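Local atomic coordinates of uncharacterized protein (Staphylococcus aureus subsp. aureus Mu50, PDB entry 4QPV), a protein that is of unknown function and belongs to the DUF1672 family, which has a unique fold built on a kinked-helix-beta-beta-beta repeat. Residues A[218-232]-A[257-269]. Numbering follows the deposited sequence.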
loop_
_atom_site.group_PDB
_atom_site.type_symbol
_atom_site.label_atom_id
_atom_site.label_comp_id
_atom_site.label_asym_id
_atom_site.label_seq_id
_atom_site.Cartn_x
_atom_site.Cartn_y
_atom_site.Cartn_z
ATOM N N ARG A 218 -17.135 -3.003 2.131
ATOM C CA ARG A 218 -16.443 -2.669 0.886
ATOM C C ARG A 218 -15.013 -2.236 1.189
ATOM O O ARG A 218 -14.774 -1.623 2.243
ATOM C CB ARG A 218 -17.165 -1.537 0.118
ATOM C CG ARG A 218 -18.697 -1.620 0.102
ATOM C CD ARG A 218 -19.234 -2.609 -0.908
ATOM N NE ARG A 218 -20.701 -2.631 -0.912
ATOM C CZ ARG A 218 -21.461 -1.972 -1.781
ATOM N NH1 ARG A 218 -20.907 -1.241 -2.736
ATOM N NH2 ARG A 218 -22.784 -2.051 -1.707
ATOM N N PRO A 219 -14.052 -2.511 0.279
ATOM C CA PRO A 219 -12.691 -1.983 0.473
ATOM C C PRO A 219 -12.702 -0.454 0.598
ATOM O O PRO A 219 -13.616 0.216 0.108
ATOM C CB PRO A 219 -11.948 -2.410 -0.798
ATOM C CG PRO A 219 -12.767 -3.492 -1.398
ATOM C CD PRO A 219 -14.180 -3.210 -1.016
ATOM N N TYR A 220 -11.690 0.086 1.278
ATOM C CA TYR A 220 -11.553 1.518 1.491
ATOM C C TYR A 220 -10.440 2.086 0.631
ATOM O O TYR A 220 -9.328 1.547 0.627
ATOM C CB TYR A 220 -11.239 1.814 2.971
ATOM C CG TYR A 220 -12.405 1.621 3.913
ATOM C CD1 TYR A 220 -12.749 0.354 4.382
ATOM C CD2 TYR A 220 -13.124 2.710 4.391
ATOM C CE1 TYR A 220 -13.835 0.171 5.241
ATOM C CE2 TYR A 220 -14.204 2.541 5.259
ATOM C CZ TYR A 220 -14.555 1.271 5.685
ATOM O OH TYR A 220 -15.609 1.121 6.560
ATOM N N VAL A 221 -10.738 3.187 -0.067
ATOM C CA VAL A 221 -9.768 3.982 -0.821
ATOM C C VAL A 221 -9.536 5.275 -0.017
ATOM O O VAL A 221 -10.496 5.980 0.255
ATOM C CB VAL A 221 -10.222 4.296 -2.267
ATOM C CG1 VAL A 221 -9.246 5.258 -2.948
ATOM C CG2 VAL A 221 -10.393 3.026 -3.088
ATOM N N VAL A 222 -8.290 5.565 0.386
ATOM C CA VAL A 222 -7.970 6.791 1.135
ATOM C C VAL A 222 -6.879 7.553 0.369
ATOM O O VAL A 222 -5.819 6.988 0.124
ATOM C CB VAL A 222 -7.546 6.506 2.621
ATOM C CG1 VAL A 222 -7.296 7.809 3.374
ATOM C CG2 VAL A 222 -8.598 5.668 3.364
ATOM N N THR A 223 -7.123 8.816 0.013
ATOM C CA THR A 223 -6.104 9.602 -0.696
ATOM C C THR A 223 -4.977 10.044 0.268
ATOM O O THR A 223 -5.176 10.097 1.489
ATOM C CB THR A 223 -6.682 10.805 -1.477
ATOM O OG1 THR A 223 -7.094 11.844 -0.567
ATOM C CG2 THR A 223 -7.791 10.407 -2.485
ATOM N N THR A 224 -3.799 10.343 -0.304
ATOM C CA THR A 224 -2.597 10.800 0.418
ATOM C C THR A 224 -2.117 12.013 -0.353
ATOM O O THR A 224 -1.204 11.923 -1.178
ATOM C CB THR A 224 -1.524 9.676 0.522
ATOM O OG1 THR A 224 -1.128 9.274 -0.799
ATOM C CG2 THR A 224 -2.006 8.460 1.343
ATOM N N LEU A 225 -2.822 13.133 -0.178
ATOM C CA LEU A 225 -2.492 14.354 -0.921
ATOM C C LEU A 225 -1.734 15.351 -0.058
ATOM O O LEU A 225 -1.999 15.498 1.134
ATOM C CB LEU A 225 -3.759 15.012 -1.486
ATOM C CG LEU A 225 -4.698 14.078 -2.272
ATOM C CD1 LEU A 225 -5.923 14.852 -2.772
ATOM C CD2 LEU A 225 -3.953 13.389 -3.459
ATOM N N PHE A 226 -0.789 16.035 -0.683
ATOM C CA PHE A 226 0.044 17.043 -0.031
ATOM C C PHE A 226 -0.242 18.400 -0.672
ATOM O O PHE A 226 -0.016 18.587 -1.877
ATOM C CB PHE A 226 1.524 16.653 -0.171
ATOM C CG PHE A 226 1.869 15.315 0.443
ATOM C CD1 PHE A 226 1.697 14.130 -0.282
ATOM C CD2 PHE A 226 2.376 15.234 1.741
ATOM C CE1 PHE A 226 2.037 12.892 0.282
ATOM C CE2 PHE A 226 2.786 14.001 2.274
ATOM C CZ PHE A 226 2.607 12.841 1.542
ATOM N N SER A 227 -0.757 19.353 0.117
ATOM C CA SER A 227 -1.028 20.687 -0.400
ATOM C C SER A 227 0.253 21.341 -0.956
ATOM O O SER A 227 1.336 21.127 -0.409
ATOM C CB SER A 227 -1.603 21.569 0.701
ATOM O OG SER A 227 -1.841 22.877 0.214
ATOM N N THR A 228 0.126 22.152 -2.007
ATOM C CA THR A 228 1.266 22.910 -2.539
ATOM C C THR A 228 1.262 24.329 -1.942
ATOM O O THR A 228 2.143 25.126 -2.268
ATOM C CB THR A 228 1.280 22.952 -4.084
ATOM O OG1 THR A 228 0.091 23.581 -4.541
ATOM C CG2 THR A 228 1.434 21.567 -4.720
ATOM N N LYS A 229 0.282 24.648 -1.076
ATOM C CA LYS A 229 0.201 25.957 -0.393
ATOM C C LYS A 229 1.327 26.109 0.612
ATOM O O LYS A 229 1.550 25.202 1.407
ATOM C CB LYS A 229 -1.126 26.136 0.372
ATOM C CG LYS A 229 -2.386 26.081 -0.475
ATOM C CD LYS A 229 -3.602 26.192 0.430
ATOM C CE LYS A 229 -4.895 26.230 -0.344
ATOM N NZ LYS A 229 -6.052 26.467 0.562
ATOM N N ASP A 230 1.975 27.282 0.644
ATOM C CA ASP A 230 3.015 27.541 1.647
ATOM C C ASP A 230 2.368 27.692 3.033
ATOM O O ASP A 230 2.990 27.375 4.039
ATOM C CB ASP A 230 3.816 28.813 1.294
ATOM C CG ASP A 230 4.377 28.871 -0.119
ATOM O OD1 ASP A 230 4.964 27.856 -0.574
ATOM O OD2 ASP A 230 4.253 29.938 -0.763
ATOM N N ASN A 231 1.091 28.107 3.063
ATOM C CA ASN A 231 0.347 28.406 4.286
ATOM C C ASN A 231 -0.869 27.482 4.500
ATOM O O ASN A 231 -1.901 27.946 4.989
ATOM C CB ASN A 231 -0.124 29.873 4.203
ATOM C CG ASN A 231 -1.071 30.162 3.040
ATOM O OD1 ASN A 231 -1.212 29.379 2.084
ATOM N ND2 ASN A 231 -1.769 31.277 3.109
ATOM N N PHE A 232 -0.758 26.191 4.155
ATOM C CA PHE A 232 -1.857 25.254 4.347
ATOM C C PHE A 232 -2.358 25.230 5.787
ATOM O O PHE A 232 -1.561 25.141 6.712
ATOM C CB PHE A 232 -1.429 23.814 3.954
ATOM C CG PHE A 232 -2.404 22.724 4.354
ATOM C CD1 PHE A 232 -3.440 22.347 3.502
ATOM C CD2 PHE A 232 -2.300 22.089 5.589
ATOM C CE1 PHE A 232 -4.326 21.334 3.861
ATOM C CE2 PHE A 232 -3.200 21.084 5.956
ATOM C CZ PHE A 232 -4.216 20.722 5.095
ATOM N N ASP A 257 -18.928 2.108 -5.951
ATOM C CA ASP A 257 -19.204 0.903 -5.160
ATOM C C ASP A 257 -18.150 0.644 -4.049
ATOM O O ASP A 257 -18.295 -0.329 -3.308
ATOM C CB ASP A 257 -19.329 -0.338 -6.078
ATOM C CG ASP A 257 -18.108 -0.645 -6.938
ATOM O OD1 ASP A 257 -17.083 0.076 -6.813
ATOM O OD2 ASP A 257 -18.177 -1.600 -7.741
ATOM N N LEU A 258 -17.096 1.492 -3.932
ATOM C CA LEU A 258 -16.120 1.332 -2.849
ATOM C C LEU A 258 -16.303 2.444 -1.822
ATOM O O LEU A 258 -17.030 3.401 -2.080
ATOM C CB LEU A 258 -14.651 1.332 -3.379
ATOM C CG LEU A 258 -14.282 0.256 -4.407
ATOM C CD1 LEU A 258 -12.794 0.326 -4.764
ATOM C CD2 LEU A 258 -14.635 -1.149 -3.915
ATOM N N ASN A 259 -15.641 2.325 -0.658
ATOM C CA ASN A 259 -15.605 3.422 0.321
ATOM C C ASN A 259 -14.456 4.311 -0.125
ATOM O O ASN A 259 -13.348 3.804 -0.332
ATOM C CB ASN A 259 -15.434 2.916 1.743
ATOM C CG ASN A 259 -16.616 2.127 2.214
ATOM O OD1 ASN A 259 -17.749 2.595 2.139
ATOM N ND2 ASN A 259 -16.386 0.892 2.646
ATOM N N VAL A 260 -14.742 5.585 -0.442
ATOM C CA VAL A 260 -13.712 6.493 -0.952
ATOM C C VAL A 260 -13.696 7.743 -0.073
ATOM O O VAL A 260 -14.730 8.365 0.140
ATOM C CB VAL A 260 -13.881 6.822 -2.467
ATOM C CG1 VAL A 260 -12.795 7.797 -2.956
ATOM C CG2 VAL A 260 -13.865 5.540 -3.317
ATOM N N SER A 261 -12.503 8.109 0.401
ATOM C CA SER A 261 -12.295 9.238 1.310
ATOM C C SER A 261 -11.147 10.122 0.818
ATOM O O SER A 261 -10.067 9.636 0.462
ATOM C CB SER A 261 -12.003 8.696 2.715
ATOM O OG SER A 261 -11.649 9.696 3.653
ATOM N N LEU A 262 -11.376 11.428 0.849
ATOM C CA LEU A 262 -10.395 12.407 0.439
ATOM C C LEU A 262 -9.644 12.921 1.667
ATOM O O LEU A 262 -10.268 13.394 2.620
ATOM C CB LEU A 262 -11.201 13.535 -0.246
ATOM C CG LEU A 262 -10.569 14.473 -1.249
ATOM C CD1 LEU A 262 -9.879 13.720 -2.418
ATOM C CD2 LEU A 262 -11.626 15.430 -1.790
ATOM N N GLN A 263 -8.304 12.793 1.665
ATOM C CA GLN A 263 -7.435 13.342 2.700
ATOM C C GLN A 263 -6.382 14.214 2.054
ATOM O O GLN A 263 -5.835 13.857 1.006
ATOM C CB GLN A 263 -6.754 12.284 3.582
ATOM C CG GLN A 263 -7.704 11.547 4.535
ATOM C CD GLN A 263 -6.951 10.688 5.540
ATOM O OE1 GLN A 263 -5.747 10.486 5.458
ATOM N NE2 GLN A 263 -7.651 10.131 6.500
ATOM N N ILE A 264 -6.093 15.353 2.699
ATOM C CA ILE A 264 -5.063 16.303 2.291
ATOM C C ILE A 264 -4.356 16.813 3.550
ATOM O O ILE A 264 -4.983 16.984 4.595
ATOM C CB ILE A 264 -5.585 17.470 1.387
ATOM C CG1 ILE A 264 -4.384 18.185 0.669
ATOM C CG2 ILE A 264 -6.477 18.455 2.194
ATOM C CD1 ILE A 264 -4.706 19.141 -0.512
ATOM N N SER A 265 -3.055 17.049 3.432
ATOM C CA SER A 265 -2.230 17.577 4.521
ATOM C C SER A 265 -1.300 18.685 3.995
ATOM O O SER A 265 -1.377 19.049 2.818
ATOM C CB SER A 265 -1.421 16.448 5.151
ATOM O OG SER A 265 -0.526 15.885 4.195
ATOM N N ASN A 266 -0.349 19.147 4.825
ATOM C CA ASN A 266 0.607 20.159 4.362
ATOM C C ASN A 266 1.635 19.495 3.394
ATOM O O ASN A 266 1.562 18.280 3.133
ATOM C CB ASN A 266 1.261 20.899 5.547
ATOM C CG ASN A 266 2.239 20.095 6.374
ATOM O OD1 ASN A 266 2.760 19.052 5.956
ATOM N ND2 ASN A 266 2.558 20.603 7.557
ATOM N N LYS A 267 2.560 20.292 2.830
ATOM C CA LYS A 267 3.476 19.820 1.787
ATOM C C LYS A 267 4.624 18.950 2.281
ATOM O O LYS A 267 5.420 18.493 1.457
ATOM C CB LYS A 267 4.064 21.040 1.031
ATOM C CG LYS A 267 5.002 21.922 1.853
ATOM C CD LYS A 267 5.666 23.014 1.002
ATOM C CE LYS A 267 4.748 24.160 0.636
ATOM N NZ LYS A 267 5.469 25.213 -0.130
ATOM N N TYR A 268 4.742 18.735 3.602
ATOM C CA TYR A 268 5.922 18.069 4.154
ATOM C C TYR A 268 5.742 16.602 4.478
ATOM O O TYR A 268 4.628 16.127 4.656
ATOM C CB TYR A 268 6.395 18.796 5.413
ATOM C CG TYR A 268 6.766 20.236 5.143
ATOM C CD1 TYR A 268 7.968 20.563 4.519
ATOM C CD2 TYR A 268 5.899 21.272 5.476
ATOM C CE1 TYR A 268 8.303 21.889 4.241
ATOM C CE2 TYR A 268 6.230 22.602 5.217
ATOM C CZ TYR A 268 7.432 22.906 4.596
ATOM O OH TYR A 268 7.764 24.216 4.338
ATOM N N ILE A 269 6.866 15.893 4.570
ATOM C CA ILE A 269 6.891 14.475 4.905
ATOM C C ILE A 269 8.103 14.207 5.785
ATOM O O ILE A 269 9.188 14.741 5.535
ATOM C CB ILE A 269 6.835 13.543 3.647
ATOM C CG1 ILE A 269 6.588 12.040 4.030
ATOM C CG2 ILE A 269 8.064 13.691 2.745
ATOM C CD1 ILE A 269 5.163 11.710 4.621
HETATM O O HOH W 1 -18.485 -0.948 3.884
HETATM O O HOH W 2 2.060 23.132 3.208
#
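With chi1 at 73°, Thr223 holds OG1 between its own backbone N and carbonyl carbon, turned to the neighbouring strand, where OG1 accepts the N-H of Gln263 at 2.7 Å. A bend at chi3 (75°) in Lys267 brings NZ to Asp230 OD1, a 2.7 Å salt bridge on the oxygen's anti lone pair. Thr223 illustrates how a hydroxyl can stand in for a peptide carbonyl in a parallel pairing, for the carbonyl O of Thr223 itself is buried without a partner: before it, Val221 N bonds to Asn259 O (2.7 Å); beyond it, Ser227 N meets Ser265 O, while the intervening Leu225 N to Gln263 O bond is weak. Strand 220-227, interrupted at Thr224, and strand 259-265 are the two parallel strands of a beta-alpha-beta unit whose helix, 234-249, covers Leu262 and Ile264. On that side Leu225 CB packs on Ile264 CG1 at 3.9 Å. On the other, Asn259 lays CB over one face of the Tyr220 ring, 3.9 Å from its centroid, a CH-pi contact; Asn259 OD1 accepts a hydrogen bond from His289 N. At the far end the Phe232 ring covers the Ser265-Asn266 peptide with one face, CE2 lying 3.6 Å from Ser265 C, and one water bridges Lys229 O to Lys267 N.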